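HpcE (Thermus thermophilus, PDB 1WZO) probably catalyses the isomerisation of 2-hydroxyhepta-2,4-diene-1,7-dioate, as an enzyme of the fumarylacetoacetate hydrolase family. Local coordinates at residues A4-Y17 against E25-L39. Sequence-based numbering, arbitrary orientation.
Sequences ARFLAKGRVHQGVY and EAGEAHRPEDVTWLL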
ATOM      1  N   ALA B   4      14.772  11.908  -5.821  1.00 24.19           N
ATOM      2  CA  ALA B   4      13.583  12.639  -6.242  1.00 23.60           C
ATOM      3  C   ALA B   4      12.638  11.739  -7.022  1.00 25.64           C
ATOM      4  O   ALA B   4      13.045  10.699  -7.546  1.00 25.79           O
ATOM      5  CB  ALA B   4      13.987  13.829  -7.099  1.00 25.01           C
ATOM      6  N   ARG B   5      11.370  12.135  -7.073  1.00 23.67           N
ATOM      7  CA  ARG B   5      10.358  11.397  -7.816  1.00 23.98           C
ATOM      8  C   ARG B   5       9.674  12.404  -8.726  1.00 24.07           C
ATOM      9  O   ARG B   5       9.401  13.533  -8.320  1.00 23.67           O
ATOM     10  CB  ARG B   5       9.341  10.749  -6.868  1.00 23.61           C
ATOM     11  CG  ARG B   5       9.916   9.576  -6.092  1.00 22.74           C
ATOM     12  CD  ARG B   5       8.921   8.976  -5.100  1.00 25.94           C
ATOM     13  NE  ARG B   5       7.736   8.386  -5.725  1.00 23.92           N
ATOM     14  CZ  ARG B   5       6.535   8.963  -5.771  1.00 25.60           C
ATOM     15  NH1 ARG B   5       6.341  10.160  -5.235  1.00 22.84           N
ATOM     16  NH2 ARG B   5       5.514   8.326  -6.328  1.00 24.08           N
ATOM     17  N   PHE B   6       9.420  12.008  -9.965  1.00 22.45           N
ATOM     18  CA  PHE B   6       8.779  12.914 -10.904  1.00 23.30           C
ATOM     19  C   PHE B   6       7.945  12.160 -11.924  1.00 23.90           C
ATOM     20  O   PHE B   6       8.127  10.962 -12.130  1.00 25.20           O
ATOM     21  CB  PHE B   6       9.836  13.777 -11.602  1.00 24.06           C
ATOM     22  CG  PHE B   6      10.879  12.983 -12.340  1.00 25.40           C
ATOM     23  CD1 PHE B   6      10.719  12.675 -13.689  1.00 25.63           C
ATOM     24  CD2 PHE B   6      12.023  12.534 -11.680  1.00 26.52           C
ATOM     25  CE1 PHE B   6      11.684  11.930 -14.373  1.00 26.16           C
ATOM     26  CE2 PHE B   6      12.994  11.788 -12.353  1.00 26.69           C
ATOM     27  CZ  PHE B   6      12.824  11.486 -13.703  1.00 25.97           C
ATOM     28  N   LEU B   7       7.015  12.872 -12.549  1.00 23.99           N
ATOM     29  CA  LEU B   7       6.133  12.278 -13.539  1.00 24.53           C
ATOM     30  C   LEU B   7       6.511  12.813 -14.920  1.00 24.22           C
ATOM     31  O   LEU B   7       6.670  14.018 -15.106  1.00 25.47           O
ATOM     32  CB  LEU B   7       4.681  12.634 -13.198  1.00 25.22           C
ATOM     33  CG  LEU B   7       3.533  11.950 -13.942  1.00 29.10           C
ATOM     34  CD1 LEU B   7       3.604  10.442 -13.763  1.00 29.19           C
ATOM     35  CD2 LEU B   7       2.215  12.488 -13.400  1.00 29.16           C
ATOM     36  N   ALA B   8       6.666  11.910 -15.880  1.00 23.85           N
ATOM     37  CA  ALA B   8       7.028  12.304 -17.237  1.00 23.98           C
ATOM     38  C   ALA B   8       6.450  11.324 -18.251  1.00 21.93           C
ATOM     39  O   ALA B   8       6.655  10.108 -18.149  1.00 20.42           O
ATOM     40  CB  ALA B   8       8.545  12.372 -17.375  1.00 23.35           C
ATOM     41  N   LYS B   9       5.710  11.860 -19.216  1.00 22.73           N
ATOM     42  CA  LYS B   9       5.099  11.052 -20.269  1.00 23.40           C
ATOM     43  C   LYS B   9       4.293   9.869 -19.754  1.00 23.21           C
ATOM     44  O   LYS B   9       4.325   8.779 -20.334  1.00 22.78           O
ATOM     45  CB  LYS B   9       6.180  10.564 -21.233  1.00 24.16           C
ATOM     46  CG  LYS B   9       6.883  11.702 -21.961  1.00 28.84           C
ATOM     47  CD  LYS B   9       7.960  11.182 -22.898  1.00 30.94           C
ATOM     48  CE  LYS B   9       8.679  12.330 -23.590  1.00 32.25           C
ATOM     49  NZ  LYS B   9       9.744  11.825 -24.498  1.00 33.35           N
ATOM     50  N   GLY B  10       3.570  10.089 -18.658  1.00 22.85           N
ATOM     51  CA  GLY B  10       2.745   9.040 -18.088  1.00 23.40           C
ATOM     52  C   GLY B  10       3.451   8.089 -17.141  1.00 25.34           C
ATOM     53  O   GLY B  10       2.811   7.215 -16.553  1.00 24.69           O
ATOM     54  N   ARG B  11       4.760   8.254 -16.973  1.00 25.01           N
ATOM     55  CA  ARG B  11       5.514   7.362 -16.095  1.00 24.61           C
ATOM     56  C   ARG B  11       6.021   8.027 -14.823  1.00 24.39           C
ATOM     57  O   ARG B  11       6.513   9.154 -14.851  1.00 23.55           O
ATOM     58  CB  ARG B  11       6.720   6.768 -16.835  1.00 25.34           C
ATOM     59  CG  ARG B  11       6.409   6.122 -18.181  1.00 27.11           C
ATOM     60  CD  ARG B  11       7.622   5.368 -18.704  1.00 26.60           C
ATOM     61  NE  ARG B  11       7.918   4.204 -17.874  1.00 29.25           N
ATOM     62  CZ  ARG B  11       9.061   3.526 -17.907  1.00 30.85           C
ATOM     63  NH1 ARG B  11      10.034   3.893 -18.730  1.00 31.47           N
ATOM     64  NH2 ARG B  11       9.226   2.479 -17.115  1.00 30.92           N
ATOM     65  N   VAL B  12       5.898   7.316 -13.707  1.00 25.15           N
ATOM     66  CA  VAL B  12       6.398   7.816 -12.433  1.00 25.63           C
ATOM     67  C   VAL B  12       7.834   7.315 -12.354  1.00 26.05           C
ATOM     68  O   VAL B  12       8.085   6.116 -12.475  1.00 25.43           O
ATOM     69  CB  VAL B  12       5.603   7.253 -11.235  1.00 27.87           C
ATOM     70  CG1 VAL B  12       6.287   7.639  -9.929  1.00 27.85           C
ATOM     71  CG2 VAL B  12       4.176   7.791 -11.251  1.00 28.08           C
ATOM     72  N   HIS B  13       8.775   8.234 -12.174  1.00 25.74           N
ATOM     73  CA  HIS B  13      10.184   7.872 -12.095  1.00 27.37           C
ATOM     74  C   HIS B  13      10.788   8.170 -10.735  1.00 29.25           C
ATOM     75  O   HIS B  13      10.483   9.191 -10.117  1.00 26.82           O
ATOM     76  CB  HIS B  13      11.003   8.640 -13.136  1.00 26.88           C
ATOM     77  CG  HIS B  13      10.804   8.174 -14.544  1.00 27.10           C
ATOM     78  ND1 HIS B  13      11.172   6.915 -14.970  1.00 27.02           N
ATOM     79  CD2 HIS B  13      10.307   8.810 -15.630  1.00 26.30           C
ATOM     80  CE1 HIS B  13      10.911   6.797 -16.260  1.00 27.73           C
ATOM     81  NE2 HIS B  13      10.385   7.933 -16.684  1.00 27.52           N
ATOM     82  N   GLN B  14      11.646   7.270 -10.274  1.00 30.57           N
ATOM     83  CA  GLN B  14      12.350   7.471  -9.020  1.00 35.42           C
ATOM     84  C   GLN B  14      13.770   7.753  -9.476  1.00 35.89           C
ATOM     85  O   GLN B  14      14.476   6.843  -9.914  1.00 37.95           O
ATOM     86  CB  GLN B  14      12.297   6.217  -8.151  1.00 37.21           C
ATOM     87  CG  GLN B  14      10.890   5.844  -7.729  1.00 43.26           C
ATOM     88  CD  GLN B  14      10.842   5.246  -6.340  1.00 47.47           C
ATOM     89  OE1 GLN B  14      11.200   5.903  -5.360  1.00 49.05           O
ATOM     90  NE2 GLN B  14      10.400   3.994  -6.246  1.00 50.17           N
ATOM     91  N   GLY B  15      14.178   9.015  -9.398  1.00 35.12           N
ATOM     92  CA  GLY B  15      15.506   9.371  -9.854  1.00 36.25           C
ATOM     93  C   GLY B  15      16.436  10.063  -8.880  1.00 36.75           C
ATOM     94  O   GLY B  15      16.189  10.107  -7.675  1.00 36.65           O
ATOM     95  N   VAL B  16      17.520  10.606  -9.427  1.00 36.24           N
ATOM     96  CA  VAL B  16      18.538  11.303  -8.650  1.00 37.62           C
ATOM     97  C   VAL B  16      18.815  12.661  -9.284  1.00 38.05           C
ATOM     98  O   VAL B  16      18.844  12.790 -10.508  1.00 36.87           O
ATOM     99  CB  VAL B  16      19.853  10.501  -8.628  1.00 37.75           C
ATOM    100  CG1 VAL B  16      20.831  11.123  -7.645  1.00 38.70           C
ATOM    101  CG2 VAL B  16      19.568   9.055  -8.276  1.00 39.43           C
ATOM    102  N   TYR B  17      19.028  13.670  -8.446  1.00 38.36           N
ATOM    103  CA  TYR B  17      19.290  15.020  -8.925  1.00 40.03           C
ATOM    104  C   TYR B  17      20.788  15.295  -8.981  1.00 42.78           C
ATOM    105  O   TYR B  17      21.448  15.376  -7.945  1.00 42.41           O
ATOM    106  CB  TYR B  17      18.622  16.030  -7.997  1.00 38.40           C
ATOM    107  CG  TYR B  17      18.587  17.446  -8.519  1.00 36.47           C
ATOM    108  CD1 TYR B  17      17.770  17.793  -9.594  1.00 36.26           C
ATOM    109  CD2 TYR B  17      19.337  18.450  -7.909  1.00 34.63           C
ATOM    110  CE1 TYR B  17      17.694  19.111 -10.045  1.00 35.41           C
ATOM    111  CE2 TYR B  17      19.268  19.768  -8.348  1.00 34.66           C
ATOM    112  CZ  TYR B  17      18.445  20.092  -9.414  1.00 35.14           C
ATOM    113  OH  TYR B  17      18.355  21.401  -9.831  1.00 37.30           O
ATOM    114  N   GLU B  25      15.596   5.704 -13.335  1.00 37.04           N
ATOM    115  CA  GLU B  25      16.109   4.381 -13.003  1.00 38.53           C
ATOM    116  C   GLU B  25      16.986   3.777 -14.096  1.00 39.43           C
ATOM    117  O   GLU B  25      17.811   2.902 -13.824  1.00 39.82           O
ATOM    118  CB  GLU B  25      14.947   3.428 -12.712  1.00 40.02           C
ATOM    119  CG  GLU B  25      13.929   3.970 -11.725  1.00 42.43           C
ATOM    120  CD  GLU B  25      12.811   4.751 -12.393  1.00 43.41           C
ATOM    121  OE1 GLU B  25      13.101   5.667 -13.189  1.00 42.13           O
ATOM    122  OE2 GLU B  25      11.633   4.447 -12.112  1.00 46.32           O
ATOM    123  N   ALA B  26      16.801   4.237 -15.328  1.00 39.43           N
ATOM    124  CA  ALA B  26      17.573   3.726 -16.454  1.00 40.63           C
ATOM    125  C   ALA B  26      18.790   4.595 -16.745  1.00 40.93           C
ATOM    126  O   ALA B  26      19.600   4.266 -17.609  1.00 40.74           O
ATOM    127  CB  ALA B  26      16.691   3.633 -17.694  1.00 41.09           C
ATOM    128  N   GLY B  27      18.918   5.704 -16.023  1.00 40.52           N
ATOM    129  CA  GLY B  27      20.052   6.581 -16.242  1.00 40.82           C
ATOM    130  C   GLY B  27      19.757   7.715 -17.204  1.00 41.22           C
ATOM    131  O   GLY B  27      20.566   8.630 -17.353  1.00 42.73           O
ATOM    132  N   GLU B  28      18.603   7.665 -17.861  1.00 40.29           N
ATOM    133  CA  GLU B  28      18.228   8.717 -18.800  1.00 40.09           C
ATOM    134  C   GLU B  28      17.958  10.021 -18.058  1.00 38.66           C
ATOM    135  O   GLU B  28      17.345  10.024 -16.989  1.00 36.62           O
ATOM    136  CB  GLU B  28      16.987   8.306 -19.597  1.00 42.25           C
ATOM    137  CG  GLU B  28      17.197   7.083 -20.479  1.00 46.28           C
ATOM    138  CD  GLU B  28      18.406   7.222 -21.396  1.00 48.05           C
ATOM    139  OE1 GLU B  28      18.480   8.224 -22.141  1.00 49.25           O
ATOM    140  OE2 GLU B  28      19.279   6.329 -21.371  1.00 49.29           O
ATOM    141  N   ALA B  29      18.417  11.128 -18.634  1.00 37.65           N
ATOM    142  CA  ALA B  29      18.242  12.441 -18.027  1.00 36.86           C
ATOM    143  C   ALA B  29      16.945  13.125 -18.437  1.00 37.08           C
ATOM    144  O   ALA B  29      16.422  12.902 -19.530  1.00 37.05           O
ATOM    145  CB  ALA B  29      19.429  13.335 -18.374  1.00 36.82           C
ATOM    146  N   HIS B  30      16.438  13.964 -17.537  1.00 36.99           N
ATOM    147  CA  HIS B  30      15.210  14.719 -17.752  1.00 35.18           C
ATOM    148  C   HIS B  30      15.431  16.139 -17.248  1.00 35.94           C
ATOM    149  O   HIS B  30      16.048  16.340 -16.199  1.00 35.32           O
ATOM    150  CB  HIS B  30      14.058  14.108 -16.953  1.00 32.80           C
ATOM    151  CG  HIS B  30      13.704  12.712 -17.356  1.00 31.29           C
ATOM    152  ND1 HIS B  30      12.639  12.425 -18.180  1.00 28.88           N
ATOM    153  CD2 HIS B  30      14.255  11.520 -17.023  1.00 29.97           C
ATOM    154  CE1 HIS B  30      12.545  11.117 -18.337  1.00 29.57           C
ATOM    155  NE2 HIS B  30      13.514  10.544 -17.645  1.00 30.02           N
ATOM    156  N   ARG B  31      14.944  17.125 -17.991  1.00 37.57           N
ATOM    157  CA  ARG B  31      15.074  18.507 -17.551  1.00 39.37           C
ATOM    158  C   ARG B  31      13.889  18.759 -16.626  1.00 39.02           C
ATOM    159  O   ARG B  31      12.765  18.360 -16.931  1.00 39.52           O
ATOM    160  CB  ARG B  31      14.999  19.480 -18.729  1.00 42.80           C
ATOM    161  CG  ARG B  31      16.122  19.363 -19.748  1.00 46.10           C
ATOM    162  CD  ARG B  31      16.119  20.576 -20.666  1.00 48.82           C
ATOM    163  NE  ARG B  31      14.782  20.848 -21.190  1.00 52.27           N
ATOM    164  CZ  ARG B  31      14.475  21.882 -21.966  1.00 54.12           C
ATOM    165  NH1 ARG B  31      15.410  22.755 -22.316  1.00 55.27           N
ATOM    166  NH2 ARG B  31      13.229  22.045 -22.391  1.00 55.51           N
ATOM    167  N   PRO B  32      14.123  19.416 -15.484  1.00 39.27           N
ATOM    168  CA  PRO B  32      13.050  19.708 -14.527  1.00 38.56           C
ATOM    169  C   PRO B  32      11.816  20.333 -15.180  1.00 39.02           C
ATOM    170  O   PRO B  32      10.687  19.889 -14.959  1.00 37.25           O
ATOM    171  CB  PRO B  32      13.728  20.653 -13.543  1.00 37.85           C
ATOM    172  CG  PRO B  32      15.129  20.111 -13.506  1.00 38.43           C
ATOM    173  CD  PRO B  32      15.426  19.876 -14.969  1.00 38.84           C
ATOM    174  N   GLU B  33      12.049  21.360 -15.994  1.00 38.97           N
ATOM    175  CA  GLU B  33      10.987  22.076 -16.692  1.00 39.33           C
ATOM    176  C   GLU B  33      10.113  21.171 -17.556  1.00 38.84           C
ATOM    177  O   GLU B  33       8.998  21.546 -17.926  1.00 38.54           O
ATOM    178  CB  GLU B  33      11.602  23.165 -17.573  1.00 42.25           C
ATOM    179  CG  GLU B  33      12.433  22.611 -18.728  1.00 44.76           C
ATOM    180  CD  GLU B  33      13.250  23.675 -19.437  1.00 48.05           C
ATOM    181  OE1 GLU B  33      12.660  24.674 -19.907  1.00 49.79           O
ATOM    182  OE2 GLU B  33      14.486  23.504 -19.526  1.00 48.25           O
ATOM    183  N   ASP B  34      10.617  19.985 -17.886  1.00 37.64           N
ATOM    184  CA  ASP B  34       9.863  19.058 -18.721  1.00 37.39           C
ATOM    185  C   ASP B  34       9.114  17.992 -17.927  1.00 36.52           C
ATOM    186  O   ASP B  34       8.392  17.180 -18.504  1.00 36.12           O
ATOM    187  CB  ASP B  34      10.790  18.362 -19.723  1.00 39.32           C
ATOM    188  CG  ASP B  34      11.519  19.339 -20.625  1.00 40.67           C
ATOM    189  OD1 ASP B  34      10.900  20.345 -21.035  1.00 40.61           O
ATOM    190  OD2 ASP B  34      12.705  19.090 -20.935  1.00 41.02           O
ATOM    191  N   VAL B  35       9.279  17.995 -16.609  1.00 34.04           N
ATOM    192  CA  VAL B  35       8.619  16.997 -15.778  1.00 32.07           C
ATOM    193  C   VAL B  35       7.741  17.602 -14.688  1.00 29.63           C
ATOM    194  O   VAL B  35       7.778  18.803 -14.431  1.00 27.78           O
ATOM    195  CB  VAL B  35       9.659  16.072 -15.100  1.00 32.13           C
ATOM    196  CG1 VAL B  35      10.575  15.460 -16.150  1.00 34.95           C
ATOM    197  CG2 VAL B  35      10.473  16.854 -14.087  1.00 33.95           C
ATOM    198  N   THR B  36       6.944  16.754 -14.052  1.00 26.46           N
ATOM    199  CA  THR B  36       6.087  17.203 -12.964  1.00 24.69           C
ATOM    200  C   THR B  36       6.660  16.624 -11.678  1.00 21.26           C
ATOM    201  O   THR B  36       6.724  15.408 -11.518  1.00 20.94           O
ATOM    202  CB  THR B  36       4.646  16.709 -13.146  1.00 25.02           C
ATOM    203  OG1 THR B  36       4.122  17.228 -14.373  1.00 27.41           O
ATOM    204  CG2 THR B  36       3.775  17.178 -11.990  1.00 24.60           C
ATOM    205  N   TRP B  37       7.094  17.496 -10.776  1.00 21.45           N
ATOM    206  CA  TRP B  37       7.663  17.050  -9.509  1.00 23.20           C
ATOM    207  C   TRP B  37       6.612  16.384  -8.638  1.00 22.64           C
ATOM    208  O   TRP B  37       5.444  16.777  -8.642  1.00 21.97           O
ATOM    209  CB  TRP B  37       8.253  18.225  -8.725  1.00 24.35           C
ATOM    210  CG  TRP B  37       9.460  18.844  -9.345  1.00 27.58           C
ATOM    211  CD1 TRP B  37       9.490  19.834 -10.293  1.00 29.41           C
ATOM    212  CD2 TRP B  37      10.827  18.528  -9.052  1.00 27.13           C
ATOM    213  NE1 TRP B  37      10.792  20.155 -10.600  1.00 28.75           N
ATOM    214  CE2 TRP B  37      11.633  19.369  -9.854  1.00 27.79           C
ATOM    215  CE3 TRP B  37      11.449  17.619  -8.185  1.00 23.74           C
ATOM    216  CZ2 TRP B  37      13.032  19.324  -9.817  1.00 28.90           C
ATOM    217  CZ3 TRP B  37      12.843  17.577  -8.149  1.00 27.69           C
ATOM    218  CH2 TRP B  37      13.616  18.426  -8.961  1.00 25.73           C
ATOM    219  N   LEU B  38       7.040  15.370  -7.897  1.00 20.94           N
ATOM    220  CA  LEU B  38       6.163  14.650  -6.985  1.00 20.45           C
ATOM    221  C   LEU B  38       6.871  14.660  -5.637  1.00 21.50           C
ATOM    222  O   LEU B  38       7.958  15.226  -5.507  1.00 20.91           O
ATOM    223  CB  LEU B  38       5.979  13.203  -7.449  1.00 19.18           C
ATOM    224  CG  LEU B  38       5.412  12.968  -8.852  1.00 18.60           C
ATOM    225  CD1 LEU B  38       5.437  11.479  -9.165  1.00 19.21           C
ATOM    226  CD2 LEU B  38       3.988  13.502  -8.935  1.00 19.96           C
ATOM    227  N   LEU B  39       6.255  14.046  -4.632  1.00 19.73           N
ATOM    228  CA  LEU B  39       6.885  13.954  -3.325  1.00 20.45           C
ATOM    229  C   LEU B  39       8.080  13.015  -3.527  1.00 20.28           C
ATOM    230  O   LEU B  39       7.991  12.042  -4.279  1.00 18.96           O
ATOM    231  CB  LEU B  39       5.910  13.356  -2.303  1.00 19.63           C
ATOM    232  CG  LEU B  39       4.657  14.179  -1.995  1.00 20.85           C
ATOM    233  CD1 LEU B  39       3.695  13.351  -1.134  1.00 21.47           C
ATOM    234  CD2 LEU B  39       5.053  15.460  -1.275  1.00 19.14           C
TER
HETATM  235  O   HOH W   1      10.762  14.463  -5.695  1.00 20.12           O
HETATM  236  O   HOH W   2       9.800   3.854 -13.804  1.00 40.83           O
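Glu25 OE2 is held by a weak bond from the backbone N of Gln14 and by a stronger one, 2.6 Å, from a water that also bridges to Val12 O. The other oxygen, OE1, presents its syn lone pair to ND1 of His13 at 2.9 Å, the imidazole and carboxylate planes standing 86° apart. The bend of the Glu25 chain at chi2 turns the carboxylate toward Gln14 N and the His13 ring. A leucine in place of His13 would probably leave Glu25 OE1 without its donor and the carboxylate freer to turn.

His13 also joins an aromatic cluster with Phe6 and His30. Phe6 sets CE1 over the centre of one face of the His30 ring, 3.6 Å above its plane, the two rings inclined at 58°; CB of His13 lies over one face of the Phe6 ring, toward the rim. Asp24 holds NE2 of His30, so a histidine can pack apolar carbons here yet keep a polar partner. Val35 CG1 fills the angle between Phe6 CD1 (3.7 Å) and Ala8 CB.

Strand 36-37 runs antiparallel to strand 2-8. Leu7 and Thr36 exchange two backbone bonds, Leu7 N to Thr36 O being 2.8 Å, and Leu38 N reaches Arg5 O. Arg5, bent at chi3 (64°), brings NH1 to Leu39 O at 2.7 Å, with Leu38 CD1 over one guanidinium face; its long chain can reach past Leu38. On the Thr36 side, Leu7 meets Leu7 of the second subunit.

The core is a beta hairpin of strands 2-8 and 11-18, closed by a type I' turn, with 36-37 added antiparallel to 2-8, and 21-23 and 29-30 continuing beyond 11-18.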